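Local coordinates for DNA repair protein RAD7 (Saccharomyces cerevisiae, PDB 5ZB2) that promotes global genome nucleotide excision repair of damaged, nontranscribed DNA as part of the global genome repair complex, and interacts with ELC1, at residues Met310-Leu315 with Lys333-Glu338; Leu327-Leu332 with Glu338-Leu343; Glu314-Gly319 with Leu343-Leu348; Leu351-Val356 with Gln365-Gln370; Ile213-Asn218 with Ser272-Asp277. All blocks are in the same frame, centred on the assembly; numbering follows the deposited sequence.

Contact 1: Met310-Leu315 with Lys333-Glu338; sequences MAIIEL and KELTKE
I312 and I313 meet L335 and E338 where helix 309-320 packs on the approach to helix 337-341, on the convex side of the solenoid formed by the C-terminal leucine-rich-repeat (LRR) part of RAD7; K333-E338 holds the loop and first residues of the short, weakly bonded helix 337-341. The contact is apolar and small, about 129 Å² counting both sides, and no hydrogen bond crosses it. Its tightest point is I312 CG1 against L335 CD2 at 3.7 Å, the two side chains crossing at about a right angle. I312 carries CG1 beside its backbone N and opposite its carbonyl carbon (chi1 -54°), which turns this branch to L335. The pair is buried, and I312 also touches F301 and L329. At the next residue, I313 makes a looser touch nearer the surface: its CD1 lies 4.3 Å from the carbonyl O of E338 and 4.4 Å from E338 CG, so the E338 backbone carbonyl and CG, not the carboxylate, meet I313.

Polar bonds run within or beside the loop and fix the start of the second helix. T336 stands at the N-cap, and its hydroxyl also bonds D309 at the start of helix 309-320, tying the two helix beginnings together. The capping bond itself runs from E338 N to T336 OG1, 3.3 Å long with an N-H...O angle of 149°.

Contact 2: Leu327-Leu332 with Glu338-Leu343; sequences LNLNSL and EAFVAL
L327 and L343 meet methyl to methyl, tip to tip, although their CA atoms are 10.2 Å apart, and no hydrogen bond joins the two segments. The touching atoms are L327 CD2 and L343 CD1, 3.9 Å from each other. Both leucines hold CG anti to the backbone N (chi1 -178° for L327 and -174° for L343), which stretches each side chain out to the other. Beside them L329 and F340 approach from opposite directions, and L329 CD1 reaches ring atom CE1 of F340 at 3.9 Å, oblique to the ring. All four side chains are buried. This is part of the interior of the leucine-rich-repeat solenoid: strand 326-328 and the turn after it supply L327 and L329, while the short, weakly bonded helix 337-341 and its exit supply F340 and L343. F340 also packs on V363, M366 and L367 of helix 361-370. On the strand side, N328 closes an Asx turn, its OD1 accepting from N330 N at 2.8 Å, almost in line with the C=O. A type II turn from L329 to L332 follows, and S331 OG donates to N330 OD1 over 2.6 Å, while N330 ND2 is held by D352 of the neighbouring strand.

Contact 3: Glu314-Gly319 with Leu343-Leu348; sequences ELLLNG and LACPNL
Helix 309-320 comes within 7.0 Å, CA to CA, of the irregular segment L343-L348 where L316 faces L343; the helix widens into a pi-type turn at 316-319. L316 carries the whole contact. Having CG beside the backbone N (chi1 -60°) brings its methyls to L343. Its CD1 lies over the backbone of L343, 3.7 Å from CA, while CD2 meets L343 CD1 at 3.7 Å and C345 SG at 4.1 Å. The two leucines cross obliquely, and both methyls of L316 are engaged. An alanine here would remove both methyls and is likely to leave a gap beside L343 and the C345 sulfur. Near the helix end, N318 ND2 donates to E314 O at 2.7 Å, in the carbonyl plane on a lone pair, with a weaker bond to E314 OE1. This wedge of leucine-rich-repeat core lies between helix 309-320 and the loop from helix 337-341 to strand 350-352; N371, just after helix 361-370, bonds L343 O and C345 N, and helix 281-290 borders E314 and L315.

Contact 4: Leu351-Val356 with Gln365-Gln370; sequences LDLGFV and QMLGEQ
L351 and L353 converge on L367, the leucine that helix 361-370 turns into the core of the leucine-rich-repeat solenoid; strand 350-352 lies on its concave side. The apolar contact centres on one methyl: L367 CD1 lies 3.8 Å from L351 CD2 and also 3.8 Å from L353 CD1. The approaches differ. L353 and L367 reach toward each other tip to tip, while L351 crosses L367 at about a right angle, so the single methyl is met end-on by one leucine and across by the other. L353 and L367 have CG beside the backbone N, whereas L351 holds CG anti to it (chi1 -179°), and the two strand-side leucines thereby bring one methyl each against L367 CD1 from positions two residues apart. All three are buried, and F340 of helix 337-341 packs on both L353 and L367, extending the core toward helix 337-341.

The polar bonds stay on the strand side and shape the backbone. Strand pairing links L351 to V376 and D378, and D352 to L327 and L329. A type II turn from L353 to V356 is closed by V356 N bonding L353 O at 3.1 Å. Overlapping it, an Asx turn forms as G354 N donates to D352 OD1 at 3.0 Å with an N-H...O angle of 166°.

Contact 5: Ile213-Asn218 with Ser272-Asp277; sequences IEYPFN and SLEESD
Loops leaving the strands on the concave side of the leucine-rich-repeat arc bring Y215 against E274 and E275, two strands further along the solenoid. Y215 presents its ring edge: CE1 is 3.7 Å from E275 OE1, which lies near the ring plane, and the ring and carboxylate planes stand 59° apart. E275, extended beyond CG (chi2 -176°), carries its carboxylate there. Y215 OH is 4.0 Å from E274 OE1, too far for a direct bond. A water spans them, 2.7 Å from Y215 OH and giving a weak 3.4 Å bond to E274 OE1. The main partner of E274 OE1 is R302, in a salt bridge, while S300 holds OE2. R189 makes a cation-pi contact with the Y215 ring. A leucine in place of Y215 would probably leave that water without its closer partner and R189 without an aromatic ring. The contact bridges strand 210-214 and the loop between strand 270-272 and helix 281-290, passing across strand 240-244, whose N244 bonds the Y215 backbone, E214 and S272.

How the contacts relate
Contact 5 comes first along the chain and lies apart, its centre about 21 to 25 Å from those of the other four, spanning strands 210-214 and 270-272 at the concave surface. Contacts 1 to 4 gather toward the C-terminal end of the solenoid. Contacts 1 and 3 both use helix 309-320, with centres about 12 Å apart; contacts 1 and 2 share helix 337-341, centres about 6 Å apart, where I312 touches L329. Contact 4 follows in sequence, its centre about 7 Å from that of contact 2, joined to it through neighbouring strands 326-328 and 350-352. L343 serves contacts 2 and 3 and touches L351 and L367 of contact 4, making a continuous apolar core.

Contact 1: Met310-Leu315 with Lys333-Glu338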
# COMPACT_ATOMS: atom_id res chain seq x y z
N MET A 310 -4.14 -24.19 52.69
CA MET A 310 -3.75 -23.01 53.45
C MET A 310 -3.31 -21.87 52.54
O MET A 310 -3.54 -20.70 52.85
CB MET A 310 -2.64 -23.35 54.44
CG MET A 310 -3.14 -23.99 55.73
SD MET A 310 -4.39 -22.98 56.58
CE MET A 310 -3.45 -21.50 56.95
N ALA A 311 -2.67 -22.18 51.41
CA ALA A 311 -2.31 -21.13 50.46
C ALA A 311 -3.55 -20.37 50.00
O ALA A 311 -3.55 -19.13 49.96
CB ALA A 311 -1.58 -21.74 49.26
N ILE A 312 -4.62 -21.09 49.67
CA ILE A 312 -5.84 -20.46 49.17
C ILE A 312 -6.57 -19.74 50.30
O ILE A 312 -7.14 -18.65 50.09
CB ILE A 312 -6.74 -21.50 48.49
CG1 ILE A 312 -5.97 -22.27 47.41
CG2 ILE A 312 -7.98 -20.84 47.90
CD1 ILE A 312 -5.30 -21.40 46.38
N ILE A 313 -6.60 -20.33 51.49
CA ILE A 313 -7.28 -19.71 52.62
C ILE A 313 -6.60 -18.40 52.99
O ILE A 313 -7.25 -17.36 53.15
CB ILE A 313 -7.34 -20.68 53.82
CG1 ILE A 313 -8.21 -21.89 53.46
CG2 ILE A 313 -7.89 -19.97 55.06
CD1 ILE A 313 -8.26 -22.96 54.54
N GLU A 314 -5.27 -18.43 53.13
CA GLU A 314 -4.54 -17.20 53.46
C GLU A 314 -4.76 -16.14 52.39
O GLU A 314 -4.85 -14.94 52.71
CB GLU A 314 -3.05 -17.51 53.62
CG GLU A 314 -2.70 -18.35 54.84
CD GLU A 314 -2.95 -17.64 56.16
OE1 GLU A 314 -3.21 -16.42 56.15
OE2 GLU A 314 -2.90 -18.31 57.22
N LEU A 315 -4.85 -16.54 51.13
CA LEU A 315 -5.13 -15.59 50.06
C LEU A 315 -6.47 -14.90 50.27
O LEU A 315 -6.57 -13.67 50.25
CB LEU A 315 -5.09 -16.29 48.70
CG LEU A 315 -5.54 -15.47 47.48
CD1 LEU A 315 -4.61 -14.30 47.23
CD2 LEU A 315 -5.65 -16.35 46.24
N LYS A 333 -4.42 -30.65 42.81
CA LYS A 333 -4.89 -31.93 43.33
C LYS A 333 -4.84 -32.01 44.85
O LYS A 333 -5.52 -32.85 45.43
CB LYS A 333 -4.04 -33.06 42.74
CG LYS A 333 -4.85 -34.20 42.15
CD LYS A 333 -5.47 -33.82 40.81
CE LYS A 333 -6.09 -35.03 40.12
NZ LYS A 333 -6.66 -34.69 38.79
N GLU A 334 -4.05 -31.15 45.50
CA GLU A 334 -3.90 -31.22 46.95
C GLU A 334 -5.02 -30.51 47.70
O GLU A 334 -5.15 -30.72 48.92
CB GLU A 334 -2.56 -30.62 47.37
CG GLU A 334 -1.36 -31.39 46.86
CD GLU A 334 -1.33 -32.82 47.36
OE1 GLU A 334 -1.66 -33.04 48.55
OE2 GLU A 334 -1.00 -33.72 46.57
N LEU A 335 -5.83 -29.70 47.04
CA LEU A 335 -6.91 -29.02 47.73
C LEU A 335 -7.92 -30.03 48.27
O LEU A 335 -8.10 -31.12 47.73
CB LEU A 335 -7.61 -28.03 46.80
CG LEU A 335 -6.76 -26.87 46.29
CD1 LEU A 335 -7.54 -26.05 45.27
CD2 LEU A 335 -6.29 -25.99 47.45
N THR A 336 -8.57 -29.65 49.36
CA THR A 336 -9.67 -30.41 49.94
C THR A 336 -10.90 -29.51 50.00
O THR A 336 -10.87 -28.35 49.59
CB THR A 336 -9.32 -30.95 51.33
OG1 THR A 336 -9.44 -29.90 52.30
CG2 THR A 336 -7.90 -31.52 51.37
N LYS A 337 -11.99 -30.06 50.54
CA LYS A 337 -13.23 -29.30 50.62
C LYS A 337 -13.08 -28.07 51.51
O LYS A 337 -13.78 -27.07 51.31
CB LYS A 337 -14.36 -30.19 51.13
CG LYS A 337 -15.74 -29.56 51.08
CD LYS A 337 -16.81 -30.56 51.47
CE LYS A 337 -18.21 -30.00 51.28
NZ LYS A 337 -19.25 -31.00 51.67
N GLU A 338 -12.16 -28.11 52.47
CA GLU A 338 -12.01 -26.99 53.40
C GLU A 338 -11.60 -25.71 52.69
O GLU A 338 -12.00 -24.62 53.09
CB GLU A 338 -11.00 -27.35 54.49
CG GLU A 338 -10.88 -26.31 55.60
CD GLU A 338 -12.16 -26.17 56.40
OE1 GLU A 338 -13.05 -27.04 56.26
OE2 GLU A 338 -12.28 -25.20 57.18

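Contact 2: Leu327-Leu332 with Glu338-Leu343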
# COMPACT_ATOMS: atom_id res chain seq x y z
N LEU A 327 -10.68 -16.66 39.30
CA LEU A 327 -9.72 -17.44 40.07
C LEU A 327 -9.53 -18.78 39.38
O LEU A 327 -10.51 -19.45 39.04
CB LEU A 327 -10.20 -17.64 41.51
CG LEU A 327 -9.27 -18.41 42.45
CD1 LEU A 327 -8.02 -17.61 42.75
CD2 LEU A 327 -10.00 -18.77 43.73
N ASN A 328 -8.27 -19.18 39.19
CA ASN A 328 -7.93 -20.40 38.47
C ASN A 328 -7.15 -21.32 39.40
O ASN A 328 -6.00 -21.05 39.73
CB ASN A 328 -7.11 -20.07 37.22
CG ASN A 328 -6.82 -21.30 36.37
OD1 ASN A 328 -6.84 -22.43 36.86
ND2 ASN A 328 -6.53 -21.07 35.09
N LEU A 329 -7.79 -22.43 39.80
CA LEU A 329 -7.17 -23.44 40.65
C LEU A 329 -6.92 -24.74 39.89
O LEU A 329 -6.76 -25.80 40.51
CB LEU A 329 -8.06 -23.71 41.87
CG LEU A 329 -8.46 -22.49 42.70
CD1 LEU A 329 -9.49 -22.88 43.73
CD2 LEU A 329 -7.24 -21.84 43.37
N ASN A 330 -6.85 -24.67 38.57
CA ASN A 330 -6.79 -25.86 37.73
C ASN A 330 -5.62 -26.75 38.10
O ASN A 330 -4.48 -26.29 38.20
CB ASN A 330 -6.69 -25.43 36.26
CG ASN A 330 -6.75 -26.61 35.31
OD1 ASN A 330 -5.84 -27.44 35.25
ND2 ASN A 330 -7.81 -26.66 34.52
N SER A 331 -5.92 -28.03 38.32
CA SER A 331 -4.95 -29.10 38.59
C SER A 331 -4.38 -29.05 40.00
O SER A 331 -3.39 -29.74 40.26
CB SER A 331 -3.79 -29.09 37.59
OG SER A 331 -4.25 -29.18 36.26
N LEU A 332 -4.97 -28.28 40.92
CA LEU A 332 -4.52 -28.30 42.31
C LEU A 332 -5.12 -29.52 42.99
O LEU A 332 -6.15 -29.48 43.66
CB LEU A 332 -4.90 -27.01 43.03
CG LEU A 332 -4.26 -25.71 42.52
CD1 LEU A 332 -4.15 -24.70 43.66
CD2 LEU A 332 -2.90 -25.94 41.88
N GLU A 338 -12.16 -28.11 52.47
CA GLU A 338 -12.01 -26.99 53.40
C GLU A 338 -11.60 -25.71 52.69
O GLU A 338 -12.00 -24.62 53.09
CB GLU A 338 -11.00 -27.35 54.49
CG GLU A 338 -10.88 -26.31 55.60
CD GLU A 338 -12.16 -26.17 56.40
OE1 GLU A 338 -13.05 -27.04 56.26
OE2 GLU A 338 -12.28 -25.20 57.18
N ALA A 339 -10.79 -25.83 51.63
CA ALA A 339 -10.38 -24.64 50.88
C ALA A 339 -11.60 -23.89 50.35
O ALA A 339 -11.66 -22.66 50.42
CB ALA A 339 -9.45 -25.03 49.74
N PHE A 340 -12.58 -24.62 49.81
CA PHE A 340 -13.74 -23.98 49.21
C PHE A 340 -14.73 -23.47 50.25
O PHE A 340 -15.58 -22.64 49.92
CB PHE A 340 -14.42 -24.94 48.24
CG PHE A 340 -13.53 -25.42 47.14
CD1 PHE A 340 -13.27 -24.62 46.05
CD2 PHE A 340 -12.94 -26.67 47.20
CE1 PHE A 340 -12.44 -25.05 45.03
CE2 PHE A 340 -12.11 -27.11 46.19
CZ PHE A 340 -11.86 -26.30 45.10
N VAL A 341 -14.64 -23.95 51.49
CA VAL A 341 -15.47 -23.40 52.56
C VAL A 341 -15.24 -21.90 52.68
O VAL A 341 -16.18 -21.12 52.84
CB VAL A 341 -15.17 -24.12 53.89
CG1 VAL A 341 -15.99 -23.52 55.02
CG2 VAL A 341 -15.48 -25.61 53.77
N ALA A 342 -13.98 -21.47 52.58
CA ALA A 342 -13.63 -20.06 52.69
C ALA A 342 -13.85 -19.28 51.41
O ALA A 342 -13.78 -18.05 51.44
CB ALA A 342 -12.17 -19.92 53.13
N LEU A 343 -14.11 -19.96 50.29
CA LEU A 343 -14.24 -19.29 48.99
C LEU A 343 -15.64 -18.70 48.88
O LEU A 343 -16.54 -19.24 48.23
CB LEU A 343 -13.94 -20.26 47.86
CG LEU A 343 -13.90 -19.68 46.44
CD1 LEU A 343 -12.92 -18.52 46.34
CD2 LEU A 343 -13.53 -20.77 45.44

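Contact 3: Glu314-Gly319 with Leu343-Leu348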
# COMPACT_ATOMS: atom_id res chain seq x y z
N GLU A 314 -5.27 -18.43 53.13
CA GLU A 314 -4.54 -17.20 53.46
C GLU A 314 -4.76 -16.14 52.39
O GLU A 314 -4.85 -14.94 52.71
CB GLU A 314 -3.05 -17.51 53.62
CG GLU A 314 -2.70 -18.35 54.84
CD GLU A 314 -2.95 -17.64 56.16
OE1 GLU A 314 -3.21 -16.42 56.15
OE2 GLU A 314 -2.90 -18.31 57.22
N LEU A 315 -4.85 -16.54 51.13
CA LEU A 315 -5.13 -15.59 50.06
C LEU A 315 -6.47 -14.90 50.27
O LEU A 315 -6.57 -13.67 50.25
CB LEU A 315 -5.09 -16.29 48.70
CG LEU A 315 -5.54 -15.47 47.48
CD1 LEU A 315 -4.61 -14.30 47.23
CD2 LEU A 315 -5.65 -16.35 46.24
N LEU A 316 -7.53 -15.69 50.48
CA LEU A 316 -8.87 -15.13 50.61
C LEU A 316 -9.01 -14.28 51.87
O LEU A 316 -9.60 -13.20 51.83
CB LEU A 316 -9.90 -16.26 50.62
CG LEU A 316 -9.93 -17.15 49.38
CD1 LEU A 316 -10.76 -18.39 49.65
CD2 LEU A 316 -10.47 -16.39 48.18
N LEU A 317 -8.46 -14.75 53.00
CA LEU A 317 -8.64 -14.06 54.27
C LEU A 317 -7.78 -12.80 54.40
O LEU A 317 -7.97 -12.05 55.37
CB LEU A 317 -8.33 -15.01 55.43
CG LEU A 317 -9.51 -15.85 55.92
CD1 LEU A 317 -10.18 -16.60 54.78
CD2 LEU A 317 -9.05 -16.84 56.99
N ASN A 318 -6.85 -12.55 53.48
CA ASN A 318 -5.98 -11.39 53.56
C ASN A 318 -6.32 -10.35 52.49
O ASN A 318 -5.43 -9.68 51.94
CB ASN A 318 -4.51 -11.81 53.46
CG ASN A 318 -3.98 -12.38 54.77
OD1 ASN A 318 -3.46 -11.65 55.61
ND2 ASN A 318 -4.12 -13.69 54.95
N GLY A 319 -7.61 -10.20 52.18
CA GLY A 319 -8.11 -9.12 51.35
C GLY A 319 -8.67 -9.56 50.01
O GLY A 319 -9.63 -8.96 49.52
N LEU A 343 -14.11 -19.96 50.29
CA LEU A 343 -14.24 -19.29 48.99
C LEU A 343 -15.64 -18.70 48.88
O LEU A 343 -16.54 -19.24 48.23
CB LEU A 343 -13.94 -20.26 47.86
CG LEU A 343 -13.90 -19.68 46.44
CD1 LEU A 343 -12.92 -18.52 46.34
CD2 LEU A 343 -13.53 -20.77 45.44
N ALA A 344 -15.83 -17.55 49.54
CA ALA A 344 -17.10 -16.82 49.52
C ALA A 344 -16.78 -15.38 49.11
O ALA A 344 -16.41 -14.56 49.96
CB ALA A 344 -17.80 -16.88 50.87
N CYS A 345 -16.93 -15.08 47.83
CA CYS A 345 -16.49 -13.82 47.26
C CYS A 345 -17.67 -13.08 46.64
O CYS A 345 -18.38 -13.67 45.80
CB CYS A 345 -15.41 -14.06 46.21
SG CYS A 345 -14.07 -15.14 46.76
N PRO A 346 -17.91 -11.81 46.98
CA PRO A 346 -19.07 -11.11 46.42
C PRO A 346 -18.95 -10.83 44.93
O PRO A 346 -19.98 -10.76 44.24
CB PRO A 346 -19.13 -9.81 47.23
CG PRO A 346 -17.73 -9.60 47.69
CD PRO A 346 -17.16 -10.96 47.92
N ASN A 347 -17.74 -10.68 44.40
CA ASN A 347 -17.54 -10.25 43.02
C ASN A 347 -16.96 -11.34 42.12
O ASN A 347 -16.70 -11.07 40.94
CB ASN A 347 -16.63 -9.02 42.99
CG ASN A 347 -17.14 -7.90 43.86
OD1 ASN A 347 -18.29 -7.47 43.72
ND2 ASN A 347 -16.30 -7.42 44.77
N LEU A 348 -16.76 -12.55 42.63
CA LEU A 348 -16.20 -13.62 41.80
C LEU A 348 -17.21 -14.04 40.74
O LEU A 348 -18.38 -14.29 41.04
CB LEU A 348 -15.82 -14.81 42.68
CG LEU A 348 -15.14 -15.99 41.98
CD1 LEU A 348 -13.82 -15.56 41.35
CD2 LEU A 348 -14.91 -17.12 42.98

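Contact 4: Leu351-Val356 with Gln365-Gln370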
# COMPACT_ATOMS: atom_id res chain seq x y z
N LEU A 351 -14.52 -19.24 37.77
CA LEU A 351 -13.73 -20.11 38.63
C LEU A 351 -13.35 -21.36 37.86
O LEU A 351 -14.23 -22.11 37.42
CB LEU A 351 -14.51 -20.48 39.90
CG LEU A 351 -13.80 -21.37 40.92
CD1 LEU A 351 -12.55 -20.71 41.48
CD2 LEU A 351 -14.75 -21.75 42.05
N ASP A 352 -12.05 -21.59 37.69
CA ASP A 352 -11.54 -22.74 36.96
C ASP A 352 -11.12 -23.81 37.97
O ASP A 352 -10.12 -23.65 38.67
CB ASP A 352 -10.36 -22.33 36.07
CG ASP A 352 -9.85 -23.47 35.20
OD1 ASP A 352 -10.17 -24.64 35.46
OD2 ASP A 352 -9.10 -23.18 34.24
N LEU A 353 -11.90 -24.89 38.03
CA LEU A 353 -11.60 -26.01 38.92
C LEU A 353 -11.27 -27.28 38.15
O LEU A 353 -11.42 -28.39 38.68
CB LEU A 353 -12.78 -26.27 39.87
CG LEU A 353 -13.18 -25.10 40.76
CD1 LEU A 353 -14.38 -25.47 41.60
CD2 LEU A 353 -12.02 -24.65 41.65
N GLY A 354 -10.81 -27.15 36.91
CA GLY A 354 -10.47 -28.29 36.10
C GLY A 354 -9.41 -29.16 36.73
O GLY A 354 -8.35 -28.67 37.14
N PHE A 355 -9.68 -30.46 36.81
CA PHE A 355 -8.75 -31.44 37.37
C PHE A 355 -8.51 -31.21 38.86
O PHE A 355 -7.46 -31.58 39.39
CB PHE A 355 -7.42 -31.44 36.61
CG PHE A 355 -7.54 -31.88 35.18
CD1 PHE A 355 -7.58 -33.23 34.86
CD2 PHE A 355 -7.61 -30.95 34.16
CE1 PHE A 355 -7.69 -33.64 33.54
CE2 PHE A 355 -7.71 -31.35 32.84
CZ PHE A 355 -7.76 -32.70 32.54
N VAL A 356 -9.47 -30.60 39.55
CA VAL A 356 -9.41 -30.45 41.00
C VAL A 356 -10.10 -31.66 41.61
O VAL A 356 -11.33 -31.73 41.69
CB VAL A 356 -10.03 -29.13 41.48
CG1 VAL A 356 -9.91 -29.00 42.99
CG2 VAL A 356 -9.33 -27.95 40.81
N GLN A 365 -22.50 -27.13 44.88
CA GLN A 365 -23.66 -26.62 45.60
C GLN A 365 -23.27 -25.49 46.53
O GLN A 365 -23.85 -24.40 46.48
CB GLN A 365 -24.32 -27.76 46.38
CG GLN A 365 -25.43 -27.34 47.34
CD GLN A 365 -26.68 -26.85 46.63
OE1 GLN A 365 -26.62 -26.40 45.48
NE2 GLN A 365 -27.81 -26.93 47.31
N MET A 366 -22.28 -25.73 47.39
CA MET A 366 -21.86 -24.72 48.35
C MET A 366 -21.35 -23.46 47.65
O MET A 366 -21.69 -22.34 48.05
CB MET A 366 -20.78 -25.29 49.26
CG MET A 366 -20.16 -24.30 50.23
SD MET A 366 -18.98 -25.07 51.35
CE MET A 366 -17.79 -25.76 50.19
N LEU A 367 -20.55 -23.62 46.59
CA LEU A 367 -20.01 -22.47 45.89
C LEU A 367 -21.12 -21.63 45.26
O LEU A 367 -21.07 -20.39 45.30
CB LEU A 367 -19.01 -22.92 44.82
CG LEU A 367 -17.71 -23.54 45.33
CD1 LEU A 367 -16.87 -24.05 44.17
CD2 LEU A 367 -16.91 -22.54 46.16
N GLY A 368 -22.12 -22.29 44.68
CA GLY A 368 -23.21 -21.55 44.06
C GLY A 368 -23.96 -20.67 45.04
O GLY A 368 -24.50 -19.63 44.66
N GLU A 369 -24.00 -21.07 46.32
CA GLU A 369 -24.72 -20.30 47.33
C GLU A 369 -23.85 -19.24 48.00
O GLU A 369 -24.38 -18.24 48.48
CB GLU A 369 -25.28 -21.24 48.40
CG GLU A 369 -26.15 -22.38 47.87
CD GLU A 369 -27.27 -21.89 46.96
OE1 GLU A 369 -27.00 -21.62 45.77
OE2 GLU A 369 -28.42 -21.78 47.44
N GLN A 370 -22.53 -19.44 48.03
CA GLN A 370 -21.63 -18.52 48.70
C GLN A 370 -21.07 -17.44 47.79
O GLN A 370 -20.36 -16.54 48.27
CB GLN A 370 -20.46 -19.28 49.33
CG GLN A 370 -20.84 -20.15 50.52
CD GLN A 370 -19.63 -20.81 51.17
OE1 GLN A 370 -18.53 -20.78 50.62
NE2 GLN A 370 -19.84 -21.39 52.34

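Contact 5: Ile213-Asn218 with Ser272-Asp277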
# COMPACT_ATOMS: atom_id res chain seq x y z
N ILE A 213 6.22 -12.79 32.03
CA ILE A 213 7.21 -13.70 31.47
C ILE A 213 6.56 -15.07 31.38
O ILE A 213 6.10 -15.60 32.40
CB ILE A 213 8.50 -13.77 32.30
CG1 ILE A 213 9.14 -12.38 32.44
CG2 ILE A 213 9.48 -14.75 31.66
CD1 ILE A 213 10.38 -12.34 33.33
N GLU A 214 6.53 -15.65 30.18
CA GLU A 214 5.85 -16.93 29.98
C GLU A 214 6.70 -17.86 29.13
O GLU A 214 7.23 -17.46 28.09
CB GLU A 214 4.48 -16.73 29.32
CG GLU A 214 3.62 -15.67 29.97
CD GLU A 214 2.22 -15.62 29.39
OE1 GLU A 214 1.35 -16.38 29.87
OE2 GLU A 214 2.00 -14.84 28.44
N TYR A 215 6.81 -19.11 29.57
CA TYR A 215 7.38 -20.22 28.81
C TYR A 215 8.73 -19.87 28.19
O TYR A 215 8.86 -19.82 26.96
CB TYR A 215 6.37 -20.66 27.75
CG TYR A 215 5.00 -20.85 28.36
CD1 TYR A 215 4.77 -21.87 29.26
CD2 TYR A 215 3.96 -19.97 28.08
CE1 TYR A 215 3.54 -22.04 29.85
CE2 TYR A 215 2.72 -20.13 28.66
CZ TYR A 215 2.51 -21.17 29.55
OH TYR A 215 1.28 -21.34 30.14
N PRO A 216 9.76 -19.64 29.01
CA PRO A 216 11.11 -19.50 28.46
C PRO A 216 11.57 -20.80 27.83
O PRO A 216 11.22 -21.89 28.28
CB PRO A 216 11.95 -19.14 29.68
CG PRO A 216 11.20 -19.74 30.83
CD PRO A 216 9.75 -19.59 30.48
N PHE A 217 12.37 -20.68 26.77
CA PHE A 217 12.81 -21.87 26.04
C PHE A 217 13.67 -22.77 26.91
O PHE A 217 13.42 -23.97 27.02
CB PHE A 217 13.56 -21.45 24.77
CG PHE A 217 13.82 -22.59 23.83
CD1 PHE A 217 12.79 -23.11 23.06
CD2 PHE A 217 15.08 -23.13 23.70
CE1 PHE A 217 13.02 -24.16 22.19
CE2 PHE A 217 15.32 -24.18 22.83
CZ PHE A 217 14.29 -24.69 22.08
N ASN A 218 14.70 -22.20 27.54
CA ASN A 218 15.50 -22.90 28.53
C ASN A 218 15.09 -22.39 29.91
O ASN A 218 15.36 -21.23 30.25
CB ASN A 218 16.99 -22.70 28.28
CG ASN A 218 17.45 -23.36 26.99
OD1 ASN A 218 16.99 -24.45 26.63
ND2 ASN A 218 18.35 -22.69 26.27
N SER A 272 -0.22 -14.28 38.53
CA SER A 272 -0.28 -15.59 37.90
C SER A 272 1.07 -16.28 38.02
O SER A 272 2.10 -15.71 37.63
CB SER A 272 -0.68 -15.48 36.42
OG SER A 272 -0.59 -16.74 35.77
N LEU A 273 1.06 -17.52 38.52
CA LEU A 273 2.28 -18.30 38.73
C LEU A 273 2.07 -19.73 38.22
O LEU A 273 2.29 -20.71 38.92
CB LEU A 273 2.68 -18.30 40.20
CG LEU A 273 2.87 -16.95 40.89
CD1 LEU A 273 3.13 -17.15 42.37
CD2 LEU A 273 4.01 -16.18 40.25
N GLU A 274 1.67 -19.86 36.96
CA GLU A 274 1.23 -21.15 36.45
C GLU A 274 2.42 -22.09 36.20
O GLU A 274 3.50 -21.65 35.80
CB GLU A 274 0.43 -20.95 35.17
CG GLU A 274 -0.79 -20.05 35.37
CD GLU A 274 -1.65 -19.95 34.12
OE1 GLU A 274 -1.27 -20.51 33.08
OE2 GLU A 274 -2.72 -19.30 34.19
N GLU A 275 2.20 -23.38 36.46
CA GLU A 275 3.14 -24.46 36.17
C GLU A 275 4.39 -24.45 37.04
O GLU A 275 5.42 -25.02 36.65
CB GLU A 275 3.54 -24.46 34.69
CG GLU A 275 2.44 -24.94 33.75
CD GLU A 275 2.89 -25.02 32.30
OE1 GLU A 275 4.11 -24.95 32.04
OE2 GLU A 275 2.02 -25.14 31.42
N SER A 276 4.34 -23.84 38.22
CA SER A 276 5.49 -23.82 39.14
C SER A 276 5.32 -24.96 40.14
O SER A 276 4.82 -24.78 41.25
CB SER A 276 5.60 -22.47 39.83
OG SER A 276 5.89 -21.44 38.89
N ASP A 277 5.76 -26.15 39.73
CA ASP A 277 5.61 -27.36 40.53
C ASP A 277 6.59 -27.45 41.70
O ASP A 277 6.54 -28.44 42.44
CB ASP A 277 5.76 -28.60 39.64
CG ASP A 277 7.19 -28.84 39.22
OD1 ASP A 277 7.91 -27.85 38.95
OD2 ASP A 277 7.61 -30.01 39.16
O HOH W 1 -0.75 -19.54 29.84